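Local coordinates for Low density lipoprotein receptor adapter protein 1 (Rattus norvegicus, PDB 3SO6), which links the LDL receptor to clathrin and the AP-2 adaptor during endocytosis, binding the NPXY motif of the receptor tail through its phosphotyrosine-interaction domain, at residues A[8-13]-A[100-105]; A[12-17]-A[30-35]; A[24-29]-A[78-83]. All blocks are in the same frame, centred on the assembly; numbering follows the deposited sequence. Where two conformers were deposited one is given.

Contact 1: residues A[8-13]-A[100-105]; sequences LKYLGM and ECHAFL
The phenol of Tyr10 and the imidazole of His102 meet at their edges: Tyr10 OH lies 2.8 Å from His102 ND1, a hydrogen bond in which either atom could be the donor. Tyr10 CG is anti to the backbone N (chi1 -177°), so the ring lies across its own strand with Gly12 N over the centre of one face. Its CD1 sits over a face of the Phe104 ring, Tyr10 CD1 being 3.5 Å from Phe104 CE2, the two planes meeting obliquely at 44°. Met13 CB makes a CH-pi contact over His102, 3.9 Å from the ring centroid, and its bent chain carries Met13 CE to Glu100 CB (3.8 Å). Beneath these side chains, strands 4-16 and 99-105 pair antiparallel in the sheet of the PTB domain, interrupted by a classic beta bulge in which Leu11 and Gly12 both face Ala103. Leu11 N donates to Ala103 O from above the carbonyl plane (2.8 Å), whereas Ala103 N reaches Gly12 O almost along the C=O axis (3.0 Å). Leu11 CG packs on Leu105 CB at 3.9 Å. In the second shell, His102 NE2 donates to Glu100 OE1 (2.8 Å), which fixes the ring rotation from its far side, and the carboxylate is likely to raise the basicity of the imidazole. The Tyr89 ring of strand 86-92 meets His102, their planes about 20° apart.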
ATOM      1  N   LEU A   8       6.090   1.612  10.162  1.00 14.84           N
ATOM      2  CA  LEU A   8       5.652   2.908   9.675  1.00 14.54           C
ATOM      3  C   LEU A   8       4.531   3.465  10.618  1.00 14.65           C
ATOM      4  O   LEU A   8       4.196   2.871  11.656  1.00 15.41           O
ATOM      5  CB  LEU A   8       5.073   2.734   8.247  1.00 13.90           C
ATOM      6  CG  LEU A   8       6.010   2.032   7.229  1.00 13.64           C
ATOM      7  CD1 LEU A   8       5.317   2.086   5.902  1.00 16.16           C
ATOM      8  CD2 LEU A   8       7.336   2.670   7.116  1.00 15.35           C
ATOM      9  N   LYS A   9       4.048   4.654  10.295  1.00 14.54           N
ATOM     10  CA  LYS A   9       2.917   5.240  10.999  1.00 13.09           C
ATOM     11  C   LYS A   9       1.764   5.330  10.016  1.00 13.22           C
ATOM     12  O   LYS A   9       1.972   5.687   8.859  1.00 15.56           O
ATOM     13  CB  LYS A   9       3.276   6.611  11.522  1.00 15.41           C
ATOM     14  CG  LYS A   9       4.231   6.526  12.680  1.00 18.72           C
ATOM     15  CD  LYS A   9       4.666   7.918  13.111  1.00 26.15           C
ATOM     16  CE  LYS A   9       5.908   7.959  14.042  1.00 31.01           C
ATOM     17  NZ  LYS A   9       6.099   9.305  14.644  1.00 37.14           N
ATOM     18  N   TYR A  10       0.537   4.937  10.425  1.00 13.31           N
ATOM     19  CA  TYR A  10      -0.628   4.932   9.539  1.00 13.57           C
ATOM     20  C   TYR A  10      -1.284   6.299   9.532  1.00 11.90           C
ATOM     21  O   TYR A  10      -1.702   6.805  10.557  1.00 14.78           O
ATOM     22  CB  TYR A  10      -1.630   3.915  10.063  1.00 14.12           C
ATOM     23  CG  TYR A  10      -2.847   3.799   9.137  1.00 14.77           C
ATOM     24  CD1 TYR A  10      -2.717   3.656   7.700  1.00 13.92           C
ATOM     25  CD2 TYR A  10      -4.141   3.818   9.662  1.00 15.61           C
ATOM     26  CE1 TYR A  10      -3.816   3.470   6.901  1.00 16.22           C
ATOM     27  CE2 TYR A  10      -5.256   3.645   8.809  1.00 17.89           C
ATOM     28  CZ  TYR A  10      -5.119   3.455   7.452  1.00 13.51           C
ATOM     29  OH  TYR A  10      -6.192   3.247   6.628  1.00 19.27           O
ATOM     30  N   LEU A  11      -1.315   6.933   8.357  1.00 12.59           N
ATOM     31  CA  LEU A  11      -1.996   8.230   8.257  1.00 12.50           C
ATOM     32  C   LEU A  11      -3.512   8.112   8.133  1.00 12.84           C
ATOM     33  O   LEU A  11      -4.240   8.952   8.703  1.00 16.01           O
ATOM     34  CB  LEU A  11      -1.425   8.970   7.040  1.00 12.87           C
ATOM     35  CG  LEU A  11       0.037   9.531   7.186  1.00 12.06           C
ATOM     36  CD1 LEU A  11       0.702   9.796   5.811  1.00 12.46           C
ATOM     37  CD2 LEU A  11       0.025  10.860   7.980  1.00 15.25           C
ATOM     38  N   GLY A  12      -3.986   7.101   7.449  1.00 12.83           N
ATOM     39  CA  GLY A  12      -5.403   6.942   7.232  1.00 13.01           C
ATOM     40  C   GLY A  12      -5.708   6.546   5.786  1.00 10.05           C
ATOM     41  O   GLY A  12      -4.804   6.183   5.006  1.00 11.09           O
ATOM     42  N   MET A  13      -6.991   6.606   5.481  1.00 12.72           N
ATOM     43  CA  MET A  13      -7.488   6.174   4.169  1.00 13.73           C
ATOM     44  C   MET A  13      -8.504   7.149   3.641  1.00 11.66           C
ATOM     45  O   MET A  13      -9.156   7.886   4.394  1.00 15.50           O
ATOM     46  CB  MET A  13      -8.076   4.757   4.257  1.00 15.76           C
ATOM     47  CG  MET A  13      -9.251   4.574   5.182  1.00 24.03           C
ATOM     48  SD  MET A  13     -10.352   3.245   4.371  1.00 39.89           S
ATOM     49  CE  MET A  13     -10.557   4.483   2.935  1.00 19.25           C
ATOM     50  N   GLU A 100      -9.893   1.873  -2.080  1.00 15.62           N
ATOM     51  CA  GLU A 100      -9.408   2.643  -0.951  1.00 15.82           C
ATOM     52  C   GLU A 100      -7.903   2.971  -1.119  1.00 14.06           C
ATOM     53  O   GLU A 100      -7.102   2.056  -1.416  1.00 13.94           O
ATOM     54  CB  GLU A 100      -9.494   1.851   0.372  1.00 17.83           C
ATOM     55  CG  GLU A 100     -10.958   1.268   0.626  1.00 20.15           C
ATOM     56  CD  GLU A 100     -10.987   0.318   1.823  1.00 22.36           C
ATOM     57  OE1 GLU A 100      -9.930  -0.316   2.174  1.00 23.36           O
ATOM     58  OE2 GLU A 100     -12.078   0.097   2.377  1.00 25.63           O
ATOM     59  N   CYS A 101      -7.504   4.219  -0.824  1.00 12.42           N
ATOM     60  CA  CYS A 101      -6.109   4.567  -0.760  1.00 11.74           C
ATOM     61  C   CYS A 101      -5.736   4.613   0.715  1.00 10.51           C
ATOM     62  O   CYS A 101      -6.373   5.360   1.493  1.00 11.90           O
ATOM     63  CB  CYS A 101      -5.875   5.936  -1.455  1.00 12.43           C
ATOM     64  SG  CYS A 101      -4.159   6.431  -1.397  1.00 13.96           S
ATOM     65  N   HIS A 102      -4.696   3.843   1.051  1.00 10.78           N
ATOM     66  CA  HIS A 102      -4.175   3.808   2.402  1.00 10.95           C
ATOM     67  C   HIS A 102      -2.745   4.384   2.440  1.00 10.49           C
ATOM     68  O   HIS A 102      -1.899   4.002   1.614  1.00 11.71           O
ATOM     69  CB  HIS A 102      -4.102   2.376   2.958  1.00 12.84           C
ATOM     70  CG  HIS A 102      -5.449   1.737   3.132  1.00 13.08           C
ATOM     71  ND1 HIS A 102      -6.091   1.652   4.347  1.00 17.01           N
ATOM     72  CD2 HIS A 102      -6.293   1.183   2.219  1.00 17.87           C
ATOM     73  CE1 HIS A 102      -7.243   1.020   4.193  1.00 16.10           C
ATOM     74  NE2 HIS A 102      -7.418   0.759   2.905  1.00 18.62           N
ATOM     75  N   ALA A 103      -2.504   5.386   3.321  1.00  9.80           N
ATOM     76  CA  ALA A 103      -1.260   6.114   3.332  1.00  9.00           C
ATOM     77  C   ALA A 103      -0.507   5.959   4.643  1.00  9.09           C
ATOM     78  O   ALA A 103      -1.132   5.899   5.716  1.00 10.75           O
ATOM     79  CB  ALA A 103      -1.489   7.587   3.009  1.00 11.07           C
ATOM     80  N   PHE A 104       0.832   5.883   4.522  1.00  9.50           N
ATOM     81  CA  PHE A 104       1.692   5.646   5.644  1.00  9.98           C
ATOM     82  C   PHE A 104       2.814   6.659   5.635  1.00  9.23           C
ATOM     83  O   PHE A 104       3.423   6.969   4.587  1.00 10.68           O
ATOM     84  CB  PHE A 104       2.312   4.224   5.537  1.00  9.42           C
ATOM     85  CG  PHE A 104       1.253   3.155   5.448  1.00 11.39           C
ATOM     86  CD1 PHE A 104       0.605   2.883   4.245  1.00 12.81           C
ATOM     87  CD2 PHE A 104       0.846   2.449   6.641  1.00 11.54           C
ATOM     88  CE1 PHE A 104      -0.433   1.913   4.224  1.00 11.92           C
ATOM     89  CE2 PHE A 104      -0.179   1.497   6.582  1.00 14.04           C
ATOM     90  CZ  PHE A 104      -0.815   1.274   5.370  1.00 13.62           C
ATOM     91  N   LEU A 105       3.133   7.175   6.818  1.00 11.01           N
ATOM     92  CA  LEU A 105       4.194   8.153   6.973  1.00 11.43           C
ATOM     93  C   LEU A 105       5.492   7.399   7.369  1.00 12.76           C
ATOM     94  O   LEU A 105       5.491   6.560   8.310  1.00 13.45           O
ATOM     95  CB  LEU A 105       3.844   9.101   8.102  1.00 12.01           C
ATOM     96  CG  LEU A 105       4.896  10.180   8.334  1.00 14.25           C
ATOM     97  CD1 LEU A 105       4.959  11.236   7.224  1.00 14.01           C
ATOM     98  CD2 LEU A 105       4.503  10.973   9.609  1.00 17.05           C
TER

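Contact 2: residues A[12-17]-A[30-35]; sequences GMTLVE and KRIVAT
Helix 22-38, which lies in sequence between strand 4-16 and strand 44-51 of the PTB domain, turns back over the strand it has just left, and this contact is where the two meet. Arg31 does most of the polar work. Its chain bends at chi3 and turns the guanidinium so that one edge, bearing NE and NH2, faces the strand. Thr14 OG1, anti to its backbone N (chi1 -169°), lies almost in the guanidinium plane and accepts from Arg31 NE at 3.0 Å in a nearly straight bond (171°). The second bond of that edge is poorer: Arg31 NH2 donates to Leu15 O at 3.0 Å, bent to 130° at the hydrogen, with the oxygen tilted from the guanidinium plane although the nitrogen stays in the plane of the carbonyl. Two bonds to successive residues thus hold that edge of the guanidinium against the strand and fix its rotation. Val16 CG1 lies 4.0 Å from Arg31 NH2.

This is a helix laid over a sheet strand, and its apolar half belongs to Ile32. Ile32 CG1 packs on Thr14 CG2 at 3.7 Å, the methyl that sits between the backbone N and carbonyl carbon of its residue. Ile32 CD1 and CG2 both approach Gly12 O, each at 3.7 Å. A CB on Gly12 would point at this isoleucine and would collide with the carbonyl O of Leu11 at these backbone angles, which leaves room for glycine alone. An alanine in place of Thr14 would probably leave Arg31 NE without its straight acceptor and loosen the packing against Ile32. Thr14 and Val16 also touch Ala28, one turn earlier in the helix, and Val16 also meets Leu99 and Ile90 of the sheet.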
ATOM      1  N   GLY A  12      -3.986   7.101   7.449  1.00 12.83           N
ATOM      2  CA  GLY A  12      -5.403   6.942   7.232  1.00 13.01           C
ATOM      3  C   GLY A  12      -5.708   6.546   5.786  1.00 10.05           C
ATOM      4  O   GLY A  12      -4.804   6.183   5.006  1.00 11.09           O
ATOM      5  N   MET A  13      -6.991   6.606   5.481  1.00 12.72           N
ATOM      6  CA  MET A  13      -7.488   6.174   4.169  1.00 13.73           C
ATOM      7  C   MET A  13      -8.504   7.149   3.641  1.00 11.66           C
ATOM      8  O   MET A  13      -9.156   7.886   4.394  1.00 15.50           O
ATOM      9  CB  MET A  13      -8.076   4.757   4.257  1.00 15.76           C
ATOM     10  CG  MET A  13      -9.251   4.574   5.182  1.00 24.03           C
ATOM     11  SD  MET A  13     -10.352   3.245   4.371  1.00 39.89           S
ATOM     12  CE  MET A  13     -10.557   4.483   2.935  1.00 19.25           C
ATOM     13  N   THR A  14      -8.636   7.108   2.339  1.00 12.90           N
ATOM     14  CA  THR A  14      -9.727   7.802   1.648  1.00 12.48           C
ATOM     15  C   THR A  14     -10.155   6.991   0.455  1.00 12.33           C
ATOM     16  O   THR A  14      -9.338   6.256  -0.124  1.00 14.36           O
ATOM     17  CB  THR A  14      -9.220   9.220   1.243  1.00 14.68           C
ATOM     18  OG1 THR A  14     -10.342   9.996   0.813  1.00 17.56           O
ATOM     19  CG2 THR A  14      -8.166   9.144   0.155  1.00 14.49           C
ATOM     20  N   LEU A  15     -11.392   7.091   0.021  1.00 14.78           N
ATOM     21  CA  LEU A  15     -11.871   6.392  -1.213  1.00 14.86           C
ATOM     22  C   LEU A  15     -11.322   7.097  -2.451  1.00 14.32           C
ATOM     23  O   LEU A  15     -11.087   8.334  -2.466  1.00 17.52           O
ATOM     24  CB  LEU A  15     -13.425   6.333  -1.266  1.00 17.47           C
ATOM     25  CG  LEU A  15     -13.980   5.345  -0.196  1.00 22.15           C
ATOM     26  CD1 LEU A  15     -15.476   5.089  -0.329  1.00 20.35           C
ATOM     27  CD2 LEU A  15     -13.347   3.992  -0.139  1.00 23.67           C
ATOM     28  N   VAL A  16     -11.081   6.339  -3.506  1.00 13.40           N
ATOM     29  CA  VAL A  16     -10.713   6.900  -4.797  1.00 14.51           C
ATOM     30  C   VAL A  16     -11.680   6.342  -5.837  1.00 12.15           C
ATOM     31  O   VAL A  16     -12.257   5.255  -5.646  1.00 14.59           O
ATOM     32  CB  VAL A  16      -9.241   6.570  -5.176  1.00 13.72           C
ATOM     33  CG1 VAL A  16      -8.279   7.323  -4.202  1.00 15.44           C
ATOM     34  CG2 VAL A  16      -8.958   5.065  -5.180  1.00 15.84           C
ATOM     35  N   GLU A  17     -11.788   7.027  -6.960  1.00 14.58           N
ATOM     36  CA  GLU A  17     -12.825   6.567  -7.894  0.50 15.48           C
ATOM     37  C   GLU A  17     -12.330   5.663  -9.023  1.00 15.63           C
ATOM     38  O   GLU A  17     -13.186   5.034  -9.695  1.00 16.52           O
ATOM     39  CB  GLU A  17     -13.675   7.745  -8.423  0.50 16.22           C
ATOM     40  CG  GLU A  17     -14.478   8.490  -7.293  0.50 20.63           C
ATOM     41  CD  GLU A  17     -15.385   7.554  -6.449  0.50 27.16           C
ATOM     42  OE1 GLU A  17     -16.309   6.933  -7.018  0.50 27.63           O
ATOM     43  OE2 GLU A  17     -15.174   7.458  -5.203  0.50 31.74           O
ATOM     44  N   LYS A  30      -3.017  13.911  -0.439  1.00 10.57           N
ATOM     45  CA  LYS A  30      -3.216  15.252   0.074  1.00 12.13           C
ATOM     46  C   LYS A  30      -4.351  15.261   1.113  1.00 11.55           C
ATOM     47  O   LYS A  30      -4.240  15.890   2.179  1.00 12.73           O
ATOM     48  CB  LYS A  30      -3.500  16.226  -1.135  1.00 14.22           C
ATOM     49  CG  LYS A  30      -3.902  17.639  -0.765  1.00 19.48           C
ATOM     50  CD  LYS A  30      -4.369  18.508  -2.002  1.00 26.38           C
ATOM     51  CE  LYS A  30      -4.224  20.043  -1.795  1.00 32.26           C
ATOM     52  NZ  LYS A  30      -2.723  20.421  -1.721  1.00 33.59           N
ATOM     53  N   ARG A  31      -5.460  14.574   0.813  1.00 12.00           N
ATOM     54  CA  ARG A  31      -6.596  14.564   1.694  1.00 13.17           C
ATOM     55  C   ARG A  31      -6.261  13.858   2.984  1.00 11.36           C
ATOM     56  O   ARG A  31      -6.642  14.352   4.085  1.00 12.54           O
ATOM     57  CB  ARG A  31      -7.754  13.725   1.041  1.00 15.87           C
ATOM     58  CG  ARG A  31      -8.542  14.340  -0.077  1.00 21.48           C
ATOM     59  CD  ARG A  31      -9.854  13.625  -0.370  1.00 22.74           C
ATOM     60  NE  ARG A  31      -9.703  12.294  -0.985  1.00 20.30           N
ATOM     61  CZ  ARG A  31      -9.430  12.055  -2.288  1.00 17.46           C
ATOM     62  NH1 ARG A  31      -9.069  13.021  -3.108  1.00 20.61           N
ATOM     63  NH2 ARG A  31      -9.452  10.825  -2.771  1.00 20.16           N
ATOM     64  N   ILE A  32      -5.622  12.673   2.882  1.00 10.37           N
ATOM     65  CA  ILE A  32      -5.367  11.895   4.082  1.00 10.83           C
ATOM     66  C   ILE A  32      -4.394  12.675   4.973  1.00  9.94           C
ATOM     67  O   ILE A  32      -4.575  12.691   6.190  1.00 10.83           O
ATOM     68  CB  ILE A  32      -4.730  10.529   3.647  1.00  9.91           C
ATOM     69  CG1 ILE A  32      -5.746   9.653   2.899  1.00 11.83           C
ATOM     70  CG2 ILE A  32      -4.182   9.810   4.864  1.00 12.47           C
ATOM     71  CD1 ILE A  32      -5.062   8.486   2.164  1.00 12.30           C
ATOM     72  N   VAL A  33      -3.349  13.232   4.415  1.00 10.18           N
ATOM     73  CA  VAL A  33      -2.383  13.992   5.243  1.00 10.96           C
ATOM     74  C   VAL A  33      -3.065  15.184   5.949  1.00  9.43           C
ATOM     75  O   VAL A  33      -2.833  15.416   7.117  1.00 10.46           O
ATOM     76  CB  VAL A  33      -1.171  14.487   4.373  1.00 10.46           C
ATOM     77  CG1 VAL A  33      -0.389  15.483   5.092  1.00 12.97           C
ATOM     78  CG2 VAL A  33      -0.306  13.301   3.955  1.00 13.22           C
ATOM     79  N   ALA A  34      -3.925  15.923   5.243  1.00 10.56           N
ATOM     80  CA  ALA A  34      -4.564  17.112   5.854  1.00 11.07           C
ATOM     81  C   ALA A  34      -5.466  16.612   7.014  1.00  9.76           C
ATOM     82  O   ALA A  34      -5.481  17.240   8.088  1.00 11.92           O
ATOM     83  CB  ALA A  34      -5.320  17.900   4.779  1.00 12.71           C
ATOM     84  N   THR A  35      -6.190  15.518   6.801  1.00 10.83           N
ATOM     85  CA  THR A  35      -7.071  14.971   7.911  1.00 13.00           C
ATOM     86  C   THR A  35      -6.246  14.542   9.098  1.00 11.58           C
ATOM     87  O   THR A  35      -6.574  14.857  10.231  1.00 14.77           O
ATOM     88  CB  THR A  35      -7.961  13.803   7.371  1.00 13.25           C
ATOM     89  OG1 THR A  35      -8.738  14.383   6.297  1.00 17.17           O
ATOM     90  CG2 THR A  35      -8.803  13.185   8.463  1.00 16.60           C
TER

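Contact 3: residues A[24-29]-A[78-83]; sequences LSAAAV and TADKMH
Val29, Asp80 and Thr78 carry this buried contact between helix 22-38 and the end of strand 74-79 with the turn that follows it. Val29 and Asp80 reach for each other tip to tip: Val29 CG1, anti to the backbone N, stops 3.6 Å from Asp80 OD2. The same methyl, Val29 CG1, touches His83 CB at 3.9 Å, so one methyl packs against both the carboxylate and the histidine that is bonded to it.

The Asp80 carboxylate is buried, and several bonds satisfy its oxygens. Asp80 OD2 accepts from His83 N at 2.9 Å on its anti lone pair, the bond of an Asx motif that shapes the turn. It also accepts from a water, placed 2.8 Å from Asp80 OD2, that donates a second bond to the carbonyl Ala26 O of the helix. Asp80 OD1, lying 3.6 Å from Ala26 CA, receives a bond from another water, 2.7 Å away from Asp80 OD1. The carboxylate is thus pinned in orientation by the backbone on one side and linked to the helix by water, an environment that would probably keep it ionised.

Thr78 uses its two branches differently. Thr78 CG2 packs on Ser25 CB at 3.8 Å, while OG1 accepts from the water that serves Asp80 OD1, at 2.8 Å from Thr78 OG1. Ser25 OG also bonds to that water, with a further weak bond to Glu22 O. Thr78 OG1 is in addition hydrogen-bonded to a polar side chain of the bound peptide, the LDL receptor tail.

On the sheet side, Val29 rests on Val86 and Ala88 of strand 86-92, to which Thr78 and Asp80 are bonded through their backbones. Beyond Thr78 and Ala79 the peptide adds an antiparallel strand, so the helix flanks the edge along which the sheet is extended.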
ATOM      1  N   LEU A  24      -4.756  10.295  -9.039  1.00 12.43           N
ATOM      2  CA  LEU A  24      -5.629   9.794  -8.007  1.00 14.49           C
ATOM      3  C   LEU A  24      -4.891   9.734  -6.701  1.00 12.29           C
ATOM      4  O   LEU A  24      -5.419  10.159  -5.653  1.00 12.19           O
ATOM      5  CB  LEU A  24      -6.136   8.332  -8.350  1.00 18.14           C
ATOM      6  CG  LEU A  24      -7.074   8.238  -9.520  1.00 18.73           C
ATOM      7  CD1 LEU A  24      -6.818   7.014 -10.425  1.00 22.79           C
ATOM      8  CD2 LEU A  24      -8.507   8.332  -9.048  1.00 20.00           C
ATOM      9  N   SER A  25      -3.703   9.118  -6.729  1.00 12.51           N
ATOM     10  CA  SER A  25      -2.974   8.938  -5.482  1.00 11.32           C
ATOM     11  C   SER A  25      -2.519  10.270  -4.910  1.00 10.61           C
ATOM     12  O   SER A  25      -2.507  10.419  -3.689  1.00 11.79           O
ATOM     13  CB  SER A  25      -1.808   7.962  -5.642  1.00 11.91           C
ATOM     14  OG  SER A  25      -0.842   8.405  -6.547  1.00 12.77           O
ATOM     15  N   ALA A  26      -2.075  11.182  -5.776  1.00  9.94           N
ATOM     16  CA  ALA A  26      -1.617  12.474  -5.266  1.00 10.21           C
ATOM     17  C   ALA A  26      -2.738  13.155  -4.508  1.00 10.63           C
ATOM     18  O   ALA A  26      -2.518  13.713  -3.440  1.00 11.78           O
ATOM     19  CB  ALA A  26      -1.089  13.366  -6.379  1.00 11.85           C
ATOM     20  N   ALA A  27      -3.960  13.173  -5.082  1.00 10.85           N
ATOM     21  CA  ALA A  27      -5.064  13.864  -4.410  1.00 11.15           C
ATOM     22  C   ALA A  27      -5.474  13.151  -3.165  1.00 10.00           C
ATOM     23  O   ALA A  27      -5.812  13.768  -2.146  1.00 11.38           O
ATOM     24  CB  ALA A  27      -6.237  14.047  -5.363  1.00 11.91           C
ATOM     25  N   ALA A  28      -5.401  11.817  -3.167  1.00 10.59           N
ATOM     26  CA  ALA A  28      -5.818  11.022  -2.004  1.00 10.58           C
ATOM     27  C   ALA A  28      -4.842  11.323  -0.853  1.00 10.18           C
ATOM     28  O   ALA A  28      -5.272  11.469   0.281  1.00 11.16           O
ATOM     29  CB  ALA A  28      -5.806   9.538  -2.288  1.00 11.66           C
ATOM     30  N   VAL A  29      -3.555  11.271  -1.158  1.00  9.78           N
ATOM     31  CA  VAL A  29      -2.552  11.479  -0.129  1.00  9.16           C
ATOM     32  C   VAL A  29      -2.736  12.904   0.412  1.00 10.35           C
ATOM     33  O   VAL A  29      -2.619  13.105   1.630  1.00 10.85           O
ATOM     34  CB  VAL A  29      -1.096  11.253  -0.655  1.00  9.80           C
ATOM     35  CG1 VAL A  29      -0.019  11.858   0.338  1.00 10.81           C
ATOM     36  CG2 VAL A  29      -0.858   9.766  -0.887  1.00 11.52           C
ATOM     37  N   THR A  78       2.653   4.004  -4.485  1.00  8.79           N
ATOM     38  CA  THR A  78       3.345   5.279  -4.722  1.00  9.09           C
ATOM     39  C   THR A  78       4.233   5.716  -3.561  1.00  8.06           C
ATOM     40  O   THR A  78       3.828   5.560  -2.417  1.00  9.60           O
ATOM     41  CB  THR A  78       2.292   6.390  -5.037  1.00 10.40           C
ATOM     42  OG1 THR A  78       2.931   7.630  -5.276  1.00 13.28           O
ATOM     43  CG2 THR A  78       1.290   6.627  -3.862  1.00 13.80           C
ATOM     44  N   ALA A  79       5.385   6.295  -3.894  1.00 10.10           N
ATOM     45  CA  ALA A  79       6.074   7.165  -3.005  1.00 10.61           C
ATOM     46  C   ALA A  79       5.637   8.571  -3.486  1.00 10.62           C
ATOM     47  O   ALA A  79       5.990   8.978  -4.617  1.00 12.88           O
ATOM     48  CB  ALA A  79       7.558   6.966  -3.114  1.00 11.57           C
ATOM     49  N   ASP A  80       4.840   9.272  -2.695  1.00 11.67           N
ATOM     50  CA  ASP A  80       4.181  10.534  -3.197  1.00 12.59           C
ATOM     51  C   ASP A  80       5.193  11.627  -3.551  1.00 12.67           C
ATOM     52  O   ASP A  80       6.243  11.749  -2.913  1.00 13.40           O
ATOM     53  CB  ASP A  80       3.195  11.011  -2.095  1.00 11.92           C
ATOM     54  CG  ASP A  80       2.252  12.057  -2.593  1.00 13.25           C
ATOM     55  OD1 ASP A  80       1.461  11.757  -3.487  1.00 13.88           O
ATOM     56  OD2 ASP A  80       2.286  13.199  -2.077  1.00 14.08           O
ATOM     57  N   LYS A  81       4.884  12.402  -4.602  1.00 12.55           N
ATOM     58  CA  LYS A  81       5.789  13.513  -4.981  1.00 13.93           C
ATOM     59  C   LYS A  81       5.742  14.663  -3.998  1.00 15.11           C
ATOM     60  O   LYS A  81       6.787  15.115  -3.512  1.00 16.66           O
ATOM     61  CB  LYS A  81       5.376  14.046  -6.349  1.00 15.95           C
ATOM     62  CG  LYS A  81       6.304  15.147  -6.891  1.00 18.41           C
ATOM     63  CD  LYS A  81       5.777  15.660  -8.245  1.00 23.47           C
ATOM     64  CE  LYS A  81       6.577  16.884  -8.682  1.00 28.98           C
ATOM     65  NZ  LYS A  81       5.947  17.485  -9.928  1.00 35.06           N
ATOM     66  N   MET A  82       4.553  15.209  -3.728  0.50 14.29           N
ATOM     67  CA  MET A  82       4.457  16.376  -2.857  0.50 14.68           C
ATOM     68  C   MET A  82       4.835  16.003  -1.423  0.50 13.33           C
ATOM     69  O   MET A  82       5.634  16.695  -0.771  0.50 13.50           O
ATOM     70  CB  MET A  82       3.030  16.931  -2.898  0.50 16.99           C
ATOM     71  CG  MET A  82       2.759  17.976  -1.836  0.50 18.44           C
ATOM     72  SD  MET A  82       1.417  19.068  -2.248  0.50 27.22           S
ATOM     73  CE  MET A  82       2.267  19.984  -3.504  0.50 21.17           C
ATOM     74  N   HIS A  83       4.219  14.955  -0.899  1.00 12.56           N
ATOM     75  CA  HIS A  83       4.391  14.577   0.529  1.00 11.61           C
ATOM     76  C   HIS A  83       5.373  13.422   0.490  1.00 11.76           C
ATOM     77  O   HIS A  83       4.980  12.237   0.490  1.00 11.48           O
ATOM     78  CB  HIS A  83       3.045  14.185   1.128  1.00 12.82           C
ATOM     79  CG  HIS A  83       2.099  15.331   1.205  1.00 14.01           C
ATOM     80  ND1 HIS A  83       2.221  16.332   2.170  1.00 18.91           N
ATOM     81  CD2 HIS A  83       1.019  15.666   0.446  1.00 18.32           C
ATOM     82  CE1 HIS A  83       1.258  17.232   1.987  1.00 19.31           C
ATOM     83  NE2 HIS A  83       0.561  16.884   0.915  1.00 19.23           N
TER
HETATM   84  O   HOH W   1       1.165   9.842  -5.330  1.00 14.56           O
HETATM   85  O   HOH W   2       0.069  14.655  -2.864  1.00 17.47           O

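Overall arrangement
From the N terminus, strand 4-16 supplies the first segment of both contact 1 and contact 2. Contact 2 closes the shortest loop, returning helix 22-38 onto that strand after a dozen residues. Contact 3 starts inside this loop, at 24-29, and ends well beyond it at 78-83, so the two cross along the chain. Contact 1 closes the longest loop, joining 8-13 to 100-105 and enclosing contact 3. Together they tie the first strand to its neighbour 99-105 and lay one helix across the sheet as far as the chain's outermost strand 74-79. Ala28 of 24-29 is where the three contacts adjoin, its CB also touching Cys101 of contact 1.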